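Local coordinates for protein esterase LipW (Mycobacterium marinum, PDB 3QH4) that probably hydrolyses ester bonds as a mycobacterial esterase of the alpha/beta hydrolase fold with strict substrate selectivity, at residues C91-F96 with D102-Q107; G164-A169 with A286-D291; Q230-S233 with G239-G242. All coordinates share one frame; numbering follows the deposited sequence. Where two conformers were deposited one is given.

In the fold
Contact 1 begins at the C-terminal end of strand 85-91 of the central sheet. It is short-range and joins the loop leaving that strand to the start of helix 105-115, with five residues between its segments. Contact 2 opens next, at the end of strand 160-165, and closes 117 residues later in the turn after strand 278-283. It brings the probable nucleophile elbow to the loop of His-288. Contact 3 is nested within that long loop, between helix 216-227 and strand 250-255, and joins two parts of one surface loop. Contacts 1 and 2 touch: Phe-96 N lies 3.3 Å from Ala-167 CB. Contact 3 stands apart, its centre about 21 Å from that of contact 2.

Contact 1: C91-F96 with D102-Q107; sequences CHAGGF and DTDHRQ
A buried carboxylate, that of Asp-104, accepts a bond from the backbone N of Ala-93 and packs on His-92 just beyond strand 85-91 of the alpha/beta hydrolase fold. The sequence HAGG in this loop resembles the HGGG motif of the hormone-sensitive lipase family, in which loop amides help form the oxyanion hole. Asp-104 itself is the N-cap residue of helix 105-115, although its side chain makes no capping bond. The hydrogen bond from Ala-93 N to Asp-104 OD2 is 2.9 Å long. The N-H comes from above the carboxylate plane, 48° out of it. Tyr-90 OH also bonds to OD2, so two groups hold this oxygen. His-92 lies against the same atom, with its CA 3.2 Å from Asp-104 OD2. Beside it, Thr-103 CG2 rests 3.9 Å from Ala-93 O. The OG1 branch of Thr-103 is hydrogen-bonded to Asn-100 N. Ala-93 CB touches Ser-165 and Ser-166 and packs the loop on the probable nucleophile elbow. The His-92 ring is turned away from the carboxylate, its CG between the backbone N and the carbonyl carbon (chi1 67°). There His-92 ND1 donates to Ala-93 O at 2.7 Å, with the oxygen almost in the ring plane.

Contact 2: G164-A169 with A286-D291; sequences GSSAGA and ACHGFD
Ser-166 and His-288 meet through one short side-chain hydrogen bond, and this pair makes nearly the whole contact. Ser-166 OG lies 2.8 Å from His-288 NE2, and either atom could be the donor. The hydroxyl reaches the imidazole at its edge, near the ring plane. Ser-166 CB is also in that plane, 3.4 Å from His-288 NE2. Both side chains have their first torsion anti to the backbone N (chi1 -160° in His-288), which lets them reach across backbones whose closest CA atoms are 8.5 Å apart. Ser-166 has two deposited conformers. The bond belongs to one of them, so its occupancy is uncertain. Through the other ring nitrogen, ND1, His-288 bonds to Asp-258, and Phe-260 packs edge-to-face against the imidazole. The geometry is consistent with a Ser-His-Asp catalytic triad, with Ser-166 the probable nucleophile.

The tight part is thus the meeting of Ser-166 OG with His-288 NE2. A probable nucleophile elbow presents the serine. GSSAG fits the GxSxG pattern, and Ser-166 takes the strained backbone angles 60°/-129° that such a turn needs. Gly-164 and Gly-168 allow strand and helix to pack closely there. The other side is looser. Gly-289 is partly exposed and does not touch the elbow directly. Gln-194 spans the two segments, with OE1 on Gly-289 N and NE2 on Ser-165 OG.

Strand 160-165 delivers the elbow at its C-terminal end, and helix 167-181 leads away from it. Strand 189-193 lies next in the sheet, and its His-193 bonds to Asp-291 OD1. The His-288 turn enters helix 290-293, where Phe-290 and Asp-291 pack on helix 298-315.

Contact 3: Q230-S233 with G239-G242; sequences QTPS and GRRG
Pro-232 and Arg-240 lie slantwise against each other in a surface contact of the alpha/beta hydrolase fold. Both belong to the long connection between helix 216-227 and strand 250-255. Arg-240 sits at the end of a short 3-10 turn. Its side chain runs extended from CG to NE, with chi2 176° and chi3 179°, and so carries the guanidinium out to the proline. The closest approach is Pro-232 CB to Arg-240 NE at 3.6 Å. Further along the ring, Pro-232 CG comes within 3.8 Å of Arg-240 NH2. Pro-232 CB meets the guanidinium obliquely, and the touch is van der Waals packing without a hydrogen bond between the segments. Its charge is met by Asp-199, which makes a salt bridge with Arg-240 NE and also touches Pro-232. The carboxylate and the proline probably limit how the arginine end can swing. Ser-233 takes part through its backbone, because its side chain points away from Arg-240. Ser-236 OG accepts a hydrogen bond from Ser-233 N within the intervening loop. One bond back from NE, Arg-240 CD is 4.4 Å from Ser-233 O, a loose contact.

Contact 1: C91-F96 with D102-Q107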
ATOM      1  N   CYS A  91       1.062  -0.599  -5.186  1.00  4.34           N
ATOM      2  CA  CYS A  91       2.240   0.111  -4.627  1.00  4.21           C
ATOM      3  C   CYS A  91       2.489  -0.346  -3.199  1.00  4.88           C
ATOM      4  O   CYS A  91       1.578  -0.301  -2.370  1.00  5.18           O
ATOM      5  CB  CYS A  91       2.033   1.638  -4.644  1.00  3.95           C
ATOM      6  SG  CYS A  91       2.020   2.272  -6.299  1.00  6.30           S
ATOM      7  N   HIS A  92       3.722  -0.804  -2.934  1.00  4.38           N
ATOM      8  CA  HIS A  92       4.107  -1.402  -1.635  1.00  5.18           C
ATOM      9  C   HIS A  92       4.255  -0.406  -0.459  1.00  4.69           C
ATOM     10  O   HIS A  92       4.324   0.799  -0.647  1.00  4.72           O
ATOM     11  CB  HIS A  92       5.420  -2.180  -1.804  1.00  4.98           C
ATOM     12  CG  HIS A  92       6.606  -1.311  -2.106  1.00  4.67           C
ATOM     13  ND1 HIS A  92       7.289  -0.630  -1.122  1.00  5.48           N
ATOM     14  CD2 HIS A  92       7.241  -1.022  -3.271  1.00  6.22           C
ATOM     15  CE1 HIS A  92       8.278   0.060  -1.665  1.00  5.83           C
ATOM     16  NE2 HIS A  92       8.277  -0.175  -2.969  1.00  6.24           N
ATOM     17  N   ALA A  93       4.301  -0.959   0.745  1.00  5.41           N
ATOM     18  CA  ALA A  93       4.483  -0.226   2.001  1.00  4.29           C
ATOM     19  C   ALA A  93       5.934   0.177   2.202  1.00  5.11           C
ATOM     20  O   ALA A  93       6.831  -0.314   1.491  1.00  5.72           O
ATOM     21  CB  ALA A  93       4.024  -1.123   3.163  1.00  6.18           C
ATOM     22  N   GLY A  94       6.199   1.046   3.184  1.00  4.80           N
ATOM     23  CA  GLY A  94       7.600   1.381   3.424  1.00  4.66           C
ATOM     24  C   GLY A  94       7.787   2.844   3.746  1.00  5.62           C
ATOM     25  O   GLY A  94       8.903   3.318   3.714  1.00  6.34           O
ATOM     26  N   GLY A  95       6.699   3.536   4.074  1.00  3.69           N
ATOM     27  CA  GLY A  95       6.798   4.964   4.484  1.00  5.71           C
ATOM     28  C   GLY A  95       7.453   5.893   3.482  1.00  5.76           C
ATOM     29  O   GLY A  95       8.046   6.924   3.875  1.00  4.92           O
ATOM     30  N   PHE A  96       7.282   5.567   2.196  1.00  5.99           N
ATOM     31  CA  PHE A  96       7.867   6.315   1.046  1.00  5.40           C
ATOM     32  C   PHE A  96       9.387   6.206   0.925  1.00  6.07           C
ATOM     33  O   PHE A  96       9.929   6.663  -0.088  1.00  6.76           O
ATOM     34  CB  PHE A  96       7.500   7.825   1.008  1.00  5.38           C
ATOM     35  CG  PHE A  96       6.057   8.090   1.188  1.00  4.75           C
ATOM     36  CD1 PHE A  96       5.171   7.896   0.134  1.00  5.21           C
ATOM     37  CD2 PHE A  96       5.577   8.515   2.427  1.00  6.15           C
ATOM     38  CE1 PHE A  96       3.790   8.130   0.311  1.00  6.41           C
ATOM     39  CE2 PHE A  96       4.216   8.773   2.607  1.00  5.90           C
ATOM     40  CZ  PHE A  96       3.315   8.560   1.547  1.00  5.02           C
ATOM     41  N   ASP A 102      10.151  -6.979  -3.540  1.00  7.36           N
ATOM     42  CA  ASP A 102      10.057  -8.097  -2.595  1.00  8.35           C
ATOM     43  C   ASP A 102       9.252  -7.761  -1.330  1.00  7.77           C
ATOM     44  O   ASP A 102       8.805  -8.661  -0.604  1.00  7.79           O
ATOM     45  CB  ASP A 102      11.473  -8.570  -2.208  1.00  7.56           C
ATOM     46  CG  ASP A 102      12.231  -9.196  -3.376  1.00  9.27           C
ATOM     47  OD1 ASP A 102      11.615  -9.839  -4.250  1.00 10.55           O
ATOM     48  OD2 ASP A 102      13.486  -9.065  -3.419  1.00 10.91           O
ATOM     49  N   THR A 103       9.072  -6.461  -1.064  1.00  7.16           N
ATOM     50  CA  THR A 103       8.553  -6.018   0.242  1.00  6.50           C
ATOM     51  C   THR A 103       7.169  -6.597   0.527  1.00  5.45           C
ATOM     52  O   THR A 103       6.959  -7.261   1.565  1.00  6.96           O
ATOM     53  CB  THR A 103       8.503  -4.507   0.321  1.00  5.87           C
ATOM     54  OG1 THR A 103       9.833  -3.981   0.074  1.00  6.02           O
ATOM     55  CG2 THR A 103       7.947  -4.073   1.706  1.00  7.45           C
ATOM     56  N   ASP A 104       6.240  -6.342  -0.393  1.00  6.02           N
ATOM     57  CA  ASP A 104       4.853  -6.774  -0.268  1.00  5.51           C
ATOM     58  C   ASP A 104       4.564  -7.894  -1.265  1.00  5.70           C
ATOM     59  O   ASP A 104       3.440  -8.042  -1.765  1.00  5.80           O
ATOM     60  CB  ASP A 104       3.916  -5.588  -0.544  1.00  5.32           C
ATOM     61  CG  ASP A 104       3.829  -4.624   0.634  1.00  7.81           C
ATOM     62  OD1 ASP A 104       4.340  -4.946   1.731  1.00  9.87           O
ATOM     63  OD2 ASP A 104       3.175  -3.582   0.455  1.00  6.54           O
ATOM     64  N   HIS A 105       5.593  -8.687  -1.568  1.00  5.09           N
ATOM     65  CA  HIS A 105       5.412  -9.835  -2.495  1.00  5.84           C
ATOM     66  C   HIS A 105       4.283 -10.779  -2.018  1.00  5.17           C
ATOM     67  O   HIS A 105       3.456 -11.184  -2.825  1.00  6.61           O
ATOM     68  CB  HIS A 105       6.760 -10.548  -2.616  1.00  5.57           C
ATOM     69  CG  HIS A 105       6.794 -11.702  -3.574  1.00  7.36           C
ATOM     70  ND1 HIS A 105       6.730 -11.546  -4.947  1.00  6.71           N
ATOM     71  CD2 HIS A 105       6.985 -13.023  -3.354  1.00  7.37           C
ATOM     72  CE1 HIS A 105       6.828 -12.733  -5.524  1.00  7.07           C
ATOM     73  NE2 HIS A 105       6.999 -13.644  -4.583  1.00  7.71           N
ATOM     74  N   ARG A 106       4.246 -11.094  -0.726  1.00  6.51           N
ATOM     75  CA  ARG A 106       3.206 -11.989  -0.206  1.00  6.42           C
ATOM     76  C   ARG A 106       1.821 -11.381  -0.463  1.00  6.37           C
ATOM     77  O   ARG A 106       0.920 -12.068  -0.934  1.00  6.44           O
ATOM     78  CB  ARG A 106       3.400 -12.266   1.284  1.00  6.51           C
ATOM     79  CG  ARG A 106       2.340 -13.212   1.880  1.00  5.40           C
ATOM     80  CD  ARG A 106       2.356 -14.611   1.256  1.00  7.14           C
ATOM     81  NE  ARG A 106       1.444 -15.525   1.972  1.00  8.37           N
ATOM     82  CZ  ARG A 106       1.750 -16.191   3.081  1.00  9.01           C
ATOM     83  NH1 ARG A 106       2.951 -16.046   3.671  1.00  8.88           N
ATOM     84  NH2 ARG A 106       0.828 -16.990   3.632  1.00 10.25           N
ATOM     85  N   GLN A 107       1.652 -10.095  -0.128  1.00  5.13           N
ATOM     86  CA  GLN A 107       0.381  -9.422  -0.357  1.00  5.49           C
ATOM     87  C   GLN A 107      -0.057  -9.529  -1.820  1.00  5.59           C
ATOM     88  O   GLN A 107      -1.237  -9.772  -2.103  1.00  5.77           O
ATOM     89  CB  GLN A 107       0.494  -7.956   0.105  1.00  5.60           C
ATOM     90  CG  GLN A 107      -0.654  -6.973  -0.328  1.00  7.53           C
ATOM     91  CD  GLN A 107      -1.975  -7.200   0.443  1.00  6.93           C
ATOM     92  OE1 GLN A 107      -2.288  -6.462   1.386  1.00 10.43           O
ATOM     93  NE2 GLN A 107      -2.752  -8.188   0.018  1.00  9.39           N
TER

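Contact 2: G164-A169 with A286-D291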
ATOM      1  N   GLY A 164      -2.790  -0.491  -2.612  1.00  3.69           N
ATOM      2  CA  GLY A 164      -1.497  -0.304  -1.950  1.00  3.35           C
ATOM      3  C   GLY A 164      -1.633  -0.590  -0.473  1.00  3.73           C
ATOM      4  O   GLY A 164      -2.756  -0.731   0.039  1.00  4.14           O
ATOM      5  N   SER A 165      -0.493  -0.595   0.206  1.00  3.31           N
ATOM      6  CA  SER A 165      -0.443  -0.716   1.658  1.00  4.48           C
ATOM      7  C   SER A 165       0.316   0.477   2.186  1.00  4.43           C
ATOM      8  O   SER A 165       1.394   0.809   1.657  1.00  3.69           O
ATOM      9  CB  SER A 165       0.330  -1.973   2.041  1.00  4.87           C
ATOM     10  OG  SER A 165       0.552  -2.077   3.442  1.00  4.87           O
ATOM     11  N   SER A 166      -0.237   1.112   3.217  1.00  4.20           N
ATOM     12  CA  SER A 166       0.488   2.171   3.954  0.70  4.32           C
ATOM     13  C   SER A 166       0.836   3.313   2.983  1.00  3.77           C
ATOM     14  O   SER A 166      -0.026   3.815   2.276  1.00  3.75           O
ATOM     15  CB  SER A 166       1.742   1.574   4.638  0.70  5.03           C
ATOM     16  OG  SER A 166       2.278   2.405   5.668  0.70  5.45           O
ATOM     17  N   ALA A 167       2.106   3.724   2.952  1.00  2.96           N
ATOM     18  CA  ALA A 167       2.520   4.779   2.004  1.00  3.64           C
ATOM     19  C   ALA A 167       2.215   4.405   0.546  1.00  3.92           C
ATOM     20  O   ALA A 167       1.931   5.275  -0.300  1.00  3.72           O
ATOM     21  CB  ALA A 167       4.023   5.042   2.197  1.00  2.98           C
ATOM     22  N   GLY A 168       2.284   3.125   0.194  1.00  4.69           N
ATOM     23  CA  GLY A 168       1.844   2.730  -1.156  1.00  3.59           C
ATOM     24  C   GLY A 168       0.373   2.982  -1.425  1.00  3.87           C
ATOM     25  O   GLY A 168      -0.030   3.244  -2.562  1.00  4.68           O
ATOM     26  N   ALA A 169      -0.449   2.884  -0.386  1.00  3.79           N
ATOM     27  CA  ALA A 169      -1.873   3.213  -0.549  1.00  3.23           C
ATOM     28  C   ALA A 169      -2.085   4.702  -0.786  1.00  3.53           C
ATOM     29  O   ALA A 169      -3.015   5.073  -1.471  1.00  4.79           O
ATOM     30  CB  ALA A 169      -2.708   2.677   0.652  1.00  2.78           C
ATOM     31  N   ALA A 286      -4.441  -5.527  16.608  1.00  4.95           N
ATOM     32  CA  ALA A 286      -3.476  -5.566  15.527  1.00  5.21           C
ATOM     33  C   ALA A 286      -2.801  -4.196  15.331  1.00  6.25           C
ATOM     34  O   ALA A 286      -3.469  -3.170  15.298  1.00  6.22           O
ATOM     35  CB  ALA A 286      -4.176  -6.010  14.202  1.00  4.86           C
ATOM     36  N   CYS A 287      -1.479  -4.216  15.176  1.00  6.33           N
ATOM     37  CA  CYS A 287      -0.658  -3.016  14.918  1.00  5.73           C
ATOM     38  C   CYS A 287      -0.409  -2.835  13.444  1.00  5.25           C
ATOM     39  O   CYS A 287      -0.724  -3.725  12.637  1.00  5.17           O
ATOM     40  CB  CYS A 287       0.690  -3.150  15.669  1.00  6.25           C
ATOM     41  SG  CYS A 287       1.728  -4.524  15.074  1.00  7.67           S
ATOM     42  N   HIS A 288       0.130  -1.678  13.047  1.00  4.95           N
ATOM     43  CA  HIS A 288       0.507  -1.506  11.644  1.00  4.89           C
ATOM     44  C   HIS A 288       1.430  -2.629  11.179  1.00  5.32           C
ATOM     45  O   HIS A 288       2.373  -3.009  11.883  1.00  5.98           O
ATOM     46  CB  HIS A 288       1.249  -0.183  11.476  1.00  6.39           C
ATOM     47  CG  HIS A 288       1.260   0.310  10.067  1.00  6.37           C
ATOM     48  ND1 HIS A 288       0.150   0.873   9.483  1.00  7.56           N
ATOM     49  CD2 HIS A 288       2.246   0.357   9.136  1.00 10.22           C
ATOM     50  CE1 HIS A 288       0.443   1.250   8.246  1.00  9.09           C
ATOM     51  NE2 HIS A 288       1.716   0.963   8.018  1.00  9.72           N
ATOM     52  N   GLY A 289       1.149  -3.159  10.005  1.00  4.97           N
ATOM     53  CA  GLY A 289       2.012  -4.147   9.381  1.00  5.08           C
ATOM     54  C   GLY A 289       1.701  -5.548   9.877  1.00  5.68           C
ATOM     55  O   GLY A 289       2.501  -6.452   9.634  1.00  5.93           O
ATOM     56  N   PHE A 290       0.548  -5.742  10.548  1.00  5.21           N
ATOM     57  CA  PHE A 290       0.221  -7.064  11.144  1.00  5.57           C
ATOM     58  C   PHE A 290       0.291  -8.224  10.152  1.00  6.22           C
ATOM     59  O   PHE A 290       0.785  -9.300  10.498  1.00  7.26           O
ATOM     60  CB  PHE A 290      -1.128  -7.056  11.894  1.00  4.98           C
ATOM     61  CG  PHE A 290      -2.351  -6.853  11.003  1.00  4.74           C
ATOM     62  CD1 PHE A 290      -2.826  -5.554  10.763  1.00  4.82           C
ATOM     63  CD2 PHE A 290      -3.032  -7.958  10.442  1.00  3.13           C
ATOM     64  CE1 PHE A 290      -3.969  -5.346   9.989  1.00  4.83           C
ATOM     65  CE2 PHE A 290      -4.157  -7.771   9.661  1.00  3.03           C
ATOM     66  CZ  PHE A 290      -4.627  -6.456   9.423  1.00  4.85           C
ATOM     67  N   ASP A 291      -0.162  -7.990   8.923  1.00  5.65           N
ATOM     68  CA  ASP A 291      -0.219  -9.065   7.938  1.00  5.49           C
ATOM     69  C   ASP A 291       1.152  -9.380   7.348  1.00  6.16           C
ATOM     70  O   ASP A 291       1.334 -10.483   6.811  1.00  6.99           O
ATOM     71  CB  ASP A 291      -1.220  -8.763   6.827  1.00  5.24           C
ATOM     72  CG  ASP A 291      -0.888  -7.470   6.106  1.00  6.68           C
ATOM     73  OD1 ASP A 291      -0.854  -6.416   6.772  1.00  7.16           O
ATOM     74  OD2 ASP A 291      -0.603  -7.521   4.887  1.00  7.09           O
TER

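Contact 3: Q230-S233 with G239-G242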
ATOM      1  N   GLN A 230       8.182  20.892   0.839  1.00  9.30           N
ATOM      2  CA  GLN A 230       7.043  21.306   0.014  1.00  9.72           C
ATOM      3  C   GLN A 230       5.815  21.438   0.860  1.00 10.79           C
ATOM      4  O   GLN A 230       5.608  20.664   1.812  1.00 10.71           O
ATOM      5  CB  GLN A 230       6.781  20.327  -1.115  1.00 10.54           C
ATOM      6  CG  GLN A 230       7.955  20.302  -2.109  1.00 11.97           C
ATOM      7  CD  GLN A 230       7.800  19.176  -3.092  1.00 16.22           C
ATOM      8  OE1 GLN A 230       7.069  19.307  -4.092  1.00 18.22           O
ATOM      9  NE2 GLN A 230       8.416  18.024  -2.779  1.00 14.49           N
ATOM     10  N   THR A 231       5.012  22.438   0.538  1.00  9.63           N
ATOM     11  CA  THR A 231       3.816  22.665   1.332  1.00 10.83           C
ATOM     12  C   THR A 231       2.814  21.547   1.009  1.00  9.40           C
ATOM     13  O   THR A 231       2.580  21.243  -0.175  1.00 10.73           O
ATOM     14  CB  THR A 231       3.237  24.053   1.056  1.00 11.25           C
ATOM     15  OG1 THR A 231       4.263  25.029   1.324  1.00 13.29           O
ATOM     16  CG2 THR A 231       2.079  24.328   2.010  1.00 11.21           C
ATOM     17  N   PRO A 232       2.234  20.910   2.041  1.00  9.51           N
ATOM     18  CA  PRO A 232       1.265  19.855   1.725  1.00  8.24           C
ATOM     19  C   PRO A 232       0.068  20.392   0.977  1.00  8.89           C
ATOM     20  O   PRO A 232      -0.328  21.535   1.195  1.00  8.26           O
ATOM     21  CB  PRO A 232       0.799  19.342   3.087  1.00  8.83           C
ATOM     22  CG  PRO A 232       1.397  20.191   4.099  1.00 10.59           C
ATOM     23  CD  PRO A 232       2.479  21.044   3.488  1.00  8.93           C
ATOM     24  N   SER A 233      -0.505  19.556   0.121  1.00  8.46           N
ATOM     25  CA  SER A 233      -1.657  19.923  -0.688  1.00  9.19           C
ATOM     26  C   SER A 233      -2.467  18.656  -0.934  1.00  9.06           C
ATOM     27  O   SER A 233      -2.007  17.569  -0.593  1.00  8.23           O
ATOM     28  CB  SER A 233      -1.166  20.467  -2.028  1.00 10.13           C
ATOM     29  OG  SER A 233      -0.589  19.406  -2.748  1.00 12.11           O
ATOM     30  N   GLY A 239      -5.750  12.898   2.141  1.00  6.64           N
ATOM     31  CA  GLY A 239      -6.710  13.221   3.154  1.00  7.94           C
ATOM     32  C   GLY A 239      -7.056  14.701   3.173  1.00  7.88           C
ATOM     33  O   GLY A 239      -8.092  15.084   3.724  1.00  9.94           O
ATOM     34  N   ARG A 240      -6.215  15.532   2.554  1.00  7.21           N
ATOM     35  CA  ARG A 240      -6.564  16.964   2.428  1.00  8.24           C
ATOM     36  C   ARG A 240      -7.526  17.313   1.272  1.00  8.84           C
ATOM     37  O   ARG A 240      -7.989  18.478   1.176  1.00  9.15           O
ATOM     38  CB  ARG A 240      -5.294  17.835   2.335  1.00  8.19           C
ATOM     39  CG  ARG A 240      -4.533  17.935   3.660  1.00  6.96           C
ATOM     40  CD  ARG A 240      -3.260  18.740   3.416  1.00  6.02           C
ATOM     41  NE  ARG A 240      -2.432  18.935   4.610  1.00  3.99           N
ATOM     42  CZ  ARG A 240      -2.443  20.019   5.391  1.00  5.60           C
ATOM     43  NH1 ARG A 240      -3.330  20.983   5.207  1.00  8.12           N
ATOM     44  NH2 ARG A 240      -1.574  20.128   6.392  1.00  4.70           N
ATOM     45  N   ARG A 241      -7.841  16.349   0.405  1.00  8.29           N
ATOM     46  CA  ARG A 241      -8.791  16.593  -0.699  1.00  9.78           C
ATOM     47  C   ARG A 241     -10.181  16.858  -0.123  1.00 10.12           C
ATOM     48  O   ARG A 241     -10.686  16.065   0.678  1.00 10.57           O
ATOM     49  CB  ARG A 241      -8.843  15.410  -1.681  1.00  9.51           C
ATOM     50  CG  ARG A 241      -9.780  15.682  -2.865  1.00 12.56           C
ATOM     51  CD  ARG A 241      -9.545  14.711  -3.997  1.00 11.31           C
ATOM     52  NE  ARG A 241      -8.138  14.692  -4.420  1.00 16.72           N
ATOM     53  CZ  ARG A 241      -7.492  15.698  -5.029  1.00 15.60           C
ATOM     54  NH1 ARG A 241      -8.110  16.827  -5.341  1.00 19.50           N
ATOM     55  NH2 ARG A 241      -6.222  15.543  -5.374  1.00 19.04           N
ATOM     56  N   GLY A 242     -10.766  17.992  -0.509  1.00 10.63           N
ATOM     57  CA  GLY A 242     -12.059  18.413   0.003  1.00 12.71           C
ATOM     58  C   GLY A 242     -13.190  17.581  -0.569  1.00 12.74           C
ATOM     59  O   GLY A 242     -14.007  17.030   0.177  1.00 14.08           O
TER